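PDB 2H1T: glycolipid-binding domain-containing protein from Pseudomonas aeruginosa, which is of unknown function but possibly binds glycolipids or takes part in their metabolism. Local coordinates for residues S42-W54 with R61-V73. Numbering follows the deposited sequence. Where two conformers were deposited one is given.
With EDO (1,2-ethanediol), chain D.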
loop_
_atom_site.group_PDB
_atom_site.type_symbol
_atom_site.label_atom_id
_atom_site.label_comp_id
_atom_site.label_asym_id
_atom_site.label_seq_id
_atom_site.Cartn_x
_atom_site.Cartn_y
_atom_site.Cartn_z
ATOM N N SER A 42 8.590 -7.736 7.481
ATOM C CA SER A 42 9.460 -6.672 6.958
ATOM C C SER A 42 9.041 -5.249 7.322
ATOM O O SER A 42 9.866 -4.320 7.279
ATOM C CB SER A 42 9.547 -6.781 5.437
ATOM O OG SER A 42 8.439 -6.192 4.785
ATOM N N GLY A 43 7.764 -5.057 7.636
ATOM C CA GLY A 43 7.213 -3.714 7.871
ATOM C C GLY A 43 6.951 -2.876 6.628
ATOM O O GLY A 43 6.650 -1.701 6.728
ATOM N N LEU A 44 7.083 -3.458 5.443
ATOM C CA LEU A 44 6.909 -2.711 4.217
ATOM C C LEU A 44 5.591 -3.122 3.539
ATOM O O LEU A 44 5.114 -4.253 3.698
ATOM C CB LEU A 44 8.091 -2.931 3.267
ATOM C CG LEU A 44 9.470 -2.553 3.858
ATOM C CD1 LEU A 44 10.580 -2.930 2.894
ATOM C CD2 LEU A 44 9.522 -1.063 4.178
ATOM N N PRO A 45 4.983 -2.187 2.810
ATOM C CA PRO A 45 3.653 -2.437 2.242
ATOM C C PRO A 45 3.605 -3.363 1.040
ATOM O O PRO A 45 4.553 -3.471 0.302
ATOM C CB PRO A 45 3.175 -1.036 1.821
ATOM C CG PRO A 45 4.439 -0.238 1.592
ATOM C CD PRO A 45 5.473 -0.824 2.542
ATOM N N TYR A 46 2.487 -4.043 0.858
ATOM C CA TYR A 46 2.228 -4.731 -0.398
ATOM C C TYR A 46 0.816 -4.416 -0.878
ATOM O O TYR A 46 -0.005 -3.845 -0.156
ATOM C CB TYR A 46 2.474 -6.255 -0.263
ATOM C CG TYR A 46 1.537 -6.951 0.688
ATOM C CD1 TYR A 46 0.332 -7.491 0.228
ATOM C CD2 TYR A 46 1.852 -7.102 2.053
ATOM C CE1 TYR A 46 -0.582 -8.150 1.118
ATOM C CE2 TYR A 46 0.917 -7.747 2.959
ATOM C CZ TYR A 46 -0.280 -8.276 2.463
ATOM O OH TYR A 46 -1.217 -8.897 3.288
ATOM N N GLN A 47 0.564 -4.727 -2.139
ATOM C CA GLN A 47 -0.775 -4.681 -2.666
ATOM C C GLN A 47 -1.042 -6.014 -3.347
ATOM O O GLN A 47 -0.256 -6.444 -4.211
ATOM C CB GLN A 47 -0.979 -3.569 -3.678
ATOM C CG GLN A 47 -2.423 -3.574 -4.256
ATOM C CD GLN A 47 -2.827 -2.278 -4.937
ATOM O OE1 GLN A 47 -2.551 -1.178 -4.427
ATOM N NE2 GLN A 47 -3.484 -2.394 -6.103
ATOM N N LEU A 48 -2.184 -6.598 -2.964
ATOM C CA LEU A 48 -2.683 -7.845 -3.517
ATOM C C LEU A 48 -3.923 -7.513 -4.341
ATOM O O LEU A 48 -4.853 -6.865 -3.856
ATOM C CB LEU A 48 -3.079 -8.811 -2.393
ATOM C CG LEU A 48 -3.705 -10.128 -2.893
ATOM C CD1 LEU A 48 -2.702 -10.906 -3.703
ATOM C CD2 LEU A 48 -4.176 -10.975 -1.748
ATOM N N ASP A 49 -3.931 -7.953 -5.583
ATOM C CA ASP A 49 -5.109 -7.889 -6.463
ATOM C C ASP A 49 -5.522 -9.324 -6.687
ATOM O O ASP A 49 -4.690 -10.168 -6.955
ATOM C CB ASP A 49 -4.762 -7.242 -7.817
ATOM C CG ASP A 49 -4.338 -5.787 -7.691
ATOM O OD1 ASP A 49 -4.919 -5.051 -6.893
ATOM O OD2 ASP A 49 -3.392 -5.376 -8.406
ATOM N N TYR A 50 -6.798 -9.635 -6.527
ATOM C CA TYR A 50 -7.213 -10.986 -6.783
ATOM C C TYR A 50 -8.601 -11.077 -7.368
ATOM O O TYR A 50 -9.411 -10.166 -7.214
ATOM C CB TYR A 50 -7.080 -11.832 -5.513
ATOM C CG TYR A 50 -8.120 -11.588 -4.410
ATOM C CD1 TYR A 50 -9.390 -12.199 -4.431
ATOM C CD2 TYR A 50 -7.799 -10.836 -3.274
ATOM C CE1 TYR A 50 -10.312 -11.973 -3.396
ATOM C CE2 TYR A 50 -8.711 -10.662 -2.220
ATOM C CZ TYR A 50 -9.953 -11.239 -2.293
ATOM O OH TYR A 50 -10.841 -11.047 -1.243
ATOM N N ARG A 51 -8.849 -12.188 -8.033
ATOM C CA ARG A 51 -10.177 -12.457 -8.562
ATOM C C ARG A 51 -10.536 -13.890 -8.260
ATOM O O ARG A 51 -9.727 -14.789 -8.511
ATOM C CB ARG A 51 -10.215 -12.160 -10.073
ATOM C CG ARG A 51 -11.558 -12.568 -10.760
ATOM C CD ARG A 51 -11.583 -12.299 -12.278
ATOM N NE ARG A 51 -10.507 -12.970 -13.019
ATOM C CZ ARG A 51 -10.541 -14.224 -13.485
ATOM N NH1 ARG A 51 -11.599 -15.025 -13.278
ATOM N NH2 ARG A 51 -9.491 -14.689 -14.163
ATOM N N LEU A 52 -11.733 -14.090 -7.715
ATOM C CA LEU A 52 -12.282 -15.421 -7.480
ATOM C C LEU A 52 -13.529 -15.632 -8.309
ATOM O O LEU A 52 -14.305 -14.701 -8.550
ATOM C CB LEU A 52 -12.614 -15.636 -5.991
ATOM C CG LEU A 52 -11.487 -15.318 -5.001
ATOM C CD1 LEU A 52 -11.989 -15.507 -3.550
ATOM C CD2 LEU A 52 -10.235 -16.148 -5.324
ATOM N N ARG A 53 -13.701 -16.868 -8.767
ATOM C CA ARG A 53 -14.882 -17.243 -9.519
ATOM C C ARG A 53 -15.370 -18.572 -8.958
ATOM O O ARG A 53 -14.573 -19.475 -8.702
ATOM C CB ARG A 53 -14.573 -17.328 -11.013
ATOM C CG ARG A 53 -15.744 -17.806 -11.881
ATOM C CD ARG A 53 -15.421 -17.824 -13.402
ATOM N NE ARG A 53 -14.343 -18.764 -13.711
ATOM C CZ ARG A 53 -14.492 -20.081 -13.817
ATOM N NH1 ARG A 53 -15.677 -20.645 -13.639
ATOM N NH2 ARG A 53 -13.453 -20.848 -14.099
ATOM N N TRP A 54 -16.678 -18.685 -8.774
ATOM C CA TRP A 54 -17.274 -19.898 -8.157
ATOM C C TRP A 54 -18.476 -20.344 -8.949
ATOM O O TRP A 54 -18.897 -19.628 -9.860
ATOM C CB TRP A 54 -17.673 -19.616 -6.716
ATOM C CG TRP A 54 -18.500 -18.409 -6.529
ATOM C CD1 TRP A 54 -19.856 -18.349 -6.498
ATOM C CD2 TRP A 54 -18.027 -17.060 -6.341
ATOM N NE1 TRP A 54 -20.267 -17.056 -6.299
ATOM C CE2 TRP A 54 -19.168 -16.249 -6.167
ATOM C CE3 TRP A 54 -16.748 -16.476 -6.204
ATOM C CZ2 TRP A 54 -19.083 -14.875 -5.932
ATOM C CZ3 TRP A 54 -16.663 -15.103 -5.945
ATOM C CH2 TRP A 54 -17.827 -14.312 -5.848
ATOM N N ARG A 61 -14.135 -22.257 -8.342
ATOM C CA ARG A 61 -13.658 -22.855 -9.609
ATOM C C ARG A 61 -12.343 -22.243 -10.088
ATOM O O ARG A 61 -11.512 -22.951 -10.690
ATOM C CB ARG A 61 -14.749 -22.793 -10.710
ATOM C CG ARG A 61 -16.084 -23.499 -10.324
ATOM C CD ARG A 61 -15.870 -25.019 -9.893
ATOM N NE ARG A 61 -15.051 -25.679 -10.922
ATOM C CZ ARG A 61 -15.507 -26.213 -12.065
ATOM N NH1 ARG A 61 -16.787 -26.209 -12.365
ATOM N NH2 ARG A 61 -14.647 -26.731 -12.938
ATOM N N GLU A 62 -12.148 -20.939 -9.876
ATOM C CA GLU A 62 -10.892 -20.291 -10.266
ATOM C C GLU A 62 -10.458 -19.196 -9.291
ATOM O O GLU A 62 -11.292 -18.457 -8.726
ATOM C CB GLU A 62 -11.022 -19.738 -11.690
ATOM C CG GLU A 62 -9.728 -19.337 -12.376
ATOM C CD GLU A 62 -9.938 -19.060 -13.876
ATOM O OE1 GLU A 62 -11.129 -18.877 -14.315
ATOM O OE2 GLU A 62 -8.919 -19.053 -14.613
ATOM N N ALA A 63 -9.153 -19.088 -9.100
ATOM C CA ALA A 63 -8.597 -17.988 -8.331
ATOM C C ALA A 63 -7.332 -17.461 -9.030
ATOM O O ALA A 63 -6.492 -18.234 -9.434
ATOM C CB ALA A 63 -8.287 -18.459 -6.916
ATOM N N VAL A 64 -7.227 -16.140 -9.155
ATOM C CA VAL A 64 -6.062 -15.459 -9.719
ATOM C C VAL A 64 -5.589 -14.370 -8.752
ATOM O O VAL A 64 -6.399 -13.576 -8.271
ATOM C CB VAL A 64 -6.415 -14.807 -11.088
ATOM C CG1 VAL A 64 -5.201 -14.211 -11.717
ATOM C CG2 VAL A 64 -7.029 -15.827 -12.009
ATOM N N PHE A 65 -4.289 -14.363 -8.475
ATOM C CA PHE A 65 -3.624 -13.461 -7.549
ATOM C C PHE A 65 -2.454 -12.752 -8.198
ATOM O O PHE A 65 -1.703 -13.365 -8.960
ATOM C CB PHE A 65 -3.032 -14.266 -6.396
ATOM C CG PHE A 65 -4.049 -15.007 -5.587
ATOM C CD1 PHE A 65 -4.704 -14.385 -4.520
ATOM C CD2 PHE A 65 -4.330 -16.354 -5.853
ATOM C CE1 PHE A 65 -5.666 -15.082 -3.778
ATOM C CE2 PHE A 65 -5.278 -17.035 -5.120
ATOM C CZ PHE A 65 -5.942 -16.409 -4.077
ATOM N N HIS A 66 -2.259 -11.475 -7.833
ATOM C CA HIS A 66 -1.147 -10.668 -8.343
ATOM C C HIS A 66 -0.802 -9.808 -7.176
ATOM O O HIS A 66 -1.649 -9.041 -6.688
ATOM C CB HIS A 66 -1.573 -9.806 -9.551
ATOM C CG HIS A 66 -0.572 -8.778 -9.972
ATOM N ND1 HIS A 66 0.111 -8.853 -11.166
ATOM C CD2 HIS A 66 -0.199 -7.610 -9.400
ATOM C CE1 HIS A 66 0.909 -7.804 -11.280
ATOM N NE2 HIS A 66 0.724 -7.025 -10.231
ATOM N N VAL A 67 0.395 -10.023 -6.651
ATOM C CA VAL A 67 0.876 -9.272 -5.494
ATOM C C VAL A 67 2.127 -8.518 -5.860
ATOM O O VAL A 67 3.039 -9.074 -6.442
ATOM C CB VAL A 67 1.167 -10.167 -4.282
ATOM C CG1 VAL A 67 2.168 -11.243 -4.608
ATOM C CG2 VAL A 67 1.674 -9.341 -3.137
ATOM N N GLU A 68 2.161 -7.253 -5.486
ATOM C CA GLU A 68 3.351 -6.443 -5.636
ATOM C C GLU A 68 3.873 -5.964 -4.279
ATOM O O GLU A 68 3.126 -5.427 -3.447
ATOM C CB GLU A 68 3.082 -5.246 -6.539
ATOM C CG GLU A 68 2.256 -5.530 -7.763
ATOM C CD GLU A 68 2.290 -4.385 -8.781
ATOM O OE1 GLU A 68 2.730 -3.244 -8.434
ATOM O OE2 GLU A 68 1.888 -4.648 -9.940
ATOM N N SER A 69 5.165 -6.169 -4.084
ATOM C CA SER A 69 5.844 -5.840 -2.849
ATOM C C SER A 69 7.273 -5.462 -3.183
ATOM O O SER A 69 7.676 -5.490 -4.339
ATOM C CB SER A 69 5.842 -7.060 -1.915
ATOM O OG SER A 69 6.696 -8.096 -2.412
ATOM N N GLU A 70 8.012 -5.105 -2.138
ATOM C CA GLU A 70 9.418 -4.797 -2.301
ATOM C C GLU A 70 10.156 -5.969 -2.937
ATOM O O GLU A 70 11.096 -5.723 -3.690
ATOM C CB GLU A 70 10.060 -4.382 -0.978
ATOM C CG GLU A 70 11.501 -3.875 -1.112
ATOM C CD GLU A 70 12.542 -4.997 -1.099
ATOM O OE1 GLU A 70 12.251 -6.085 -0.576
ATOM O OE2 GLU A 70 13.658 -4.797 -1.614
ATOM N N THR A 71 9.691 -7.207 -2.697
ATOM C CA THR A 71 10.371 -8.420 -3.206
ATOM C C THR A 71 10.121 -8.710 -4.668
ATOM O O THR A 71 10.812 -9.541 -5.262
ATOM C CB THR A 71 9.988 -9.689 -2.413
ATOM O OG1 THR A 71 8.569 -9.760 -2.264
ATOM C CG2 THR A 71 10.611 -9.665 -1.029
ATOM N N GLY A 72 9.134 -8.047 -5.255
ATOM C CA GLY A 72 8.876 -8.187 -6.680
ATOM C C GLY A 72 7.404 -8.446 -6.886
ATOM O O GLY A 72 6.608 -8.257 -5.986
ATOM N N VAL A 73 7.059 -8.867 -8.091
ATOM C CA VAL A 73 5.694 -9.195 -8.428
ATOM C C VAL A 73 5.634 -10.707 -8.331
ATOM O O VAL A 73 6.513 -11.374 -8.829
ATOM C CB VAL A 73 5.342 -8.743 -9.850
ATOM C CG1 VAL A 73 3.911 -9.190 -10.227
ATOM C CG2 VAL A 73 5.529 -7.243 -9.981
HETATM C C1 EDO D . -5.912 -9.480 -10.714
HETATM O O1 EDO D . -5.642 -10.784 -10.195
HETATM C C2 EDO D . -7.348 -9.405 -11.220
HETATM O O2 EDO D . -7.941 -8.110 -10.963
#
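The Arg53 guanidinium meets Glu62 edge-on: NE and NH2 point at OE1, which lies in the guanidinium plane, the carboxylate standing at 85° to it. The long Arg53 chain, bent at chi3, reaches Glu62 on the partner strand. NH2 is 3.1 Å from Glu62 OE1, and OE2 turns to His77. This salt bridge marks the polar face of an antiparallel beta hairpin, strands 45-54 and 61-69, central in a six-stranded sheet. The Asp49 carboxylate lies beside the His66 ring, their planes 20° apart, and His66 NE2 gives Glu68 OE2 a straight 2.7 Å bond.

The other face is largely apolar; Tyr50, Leu52, Ala63 and Phe65 pack against strand 102-106, of the second sheet. The Phe65 ring receives Leu48 CD1 at its edge, and Tyr50 CB comes in obliquely, 3.6 Å from Phe65 CD1. Tyr50 CG, between backbone N and carbonyl carbon (chi1 74°), sends the ring away, and its hydroxyl bonds Glu22. Ala63 is small enough to admit Leu52, yet its CB sits 3.4 Å from Leu52 CD2.

Paired backbone bonds from Gln47-Glu68 to Arg53-Glu62 join the strands, ending in a classic bulge where Arg53 O accepts from Glu62 N and, at 2.8 Å, Arg61 N.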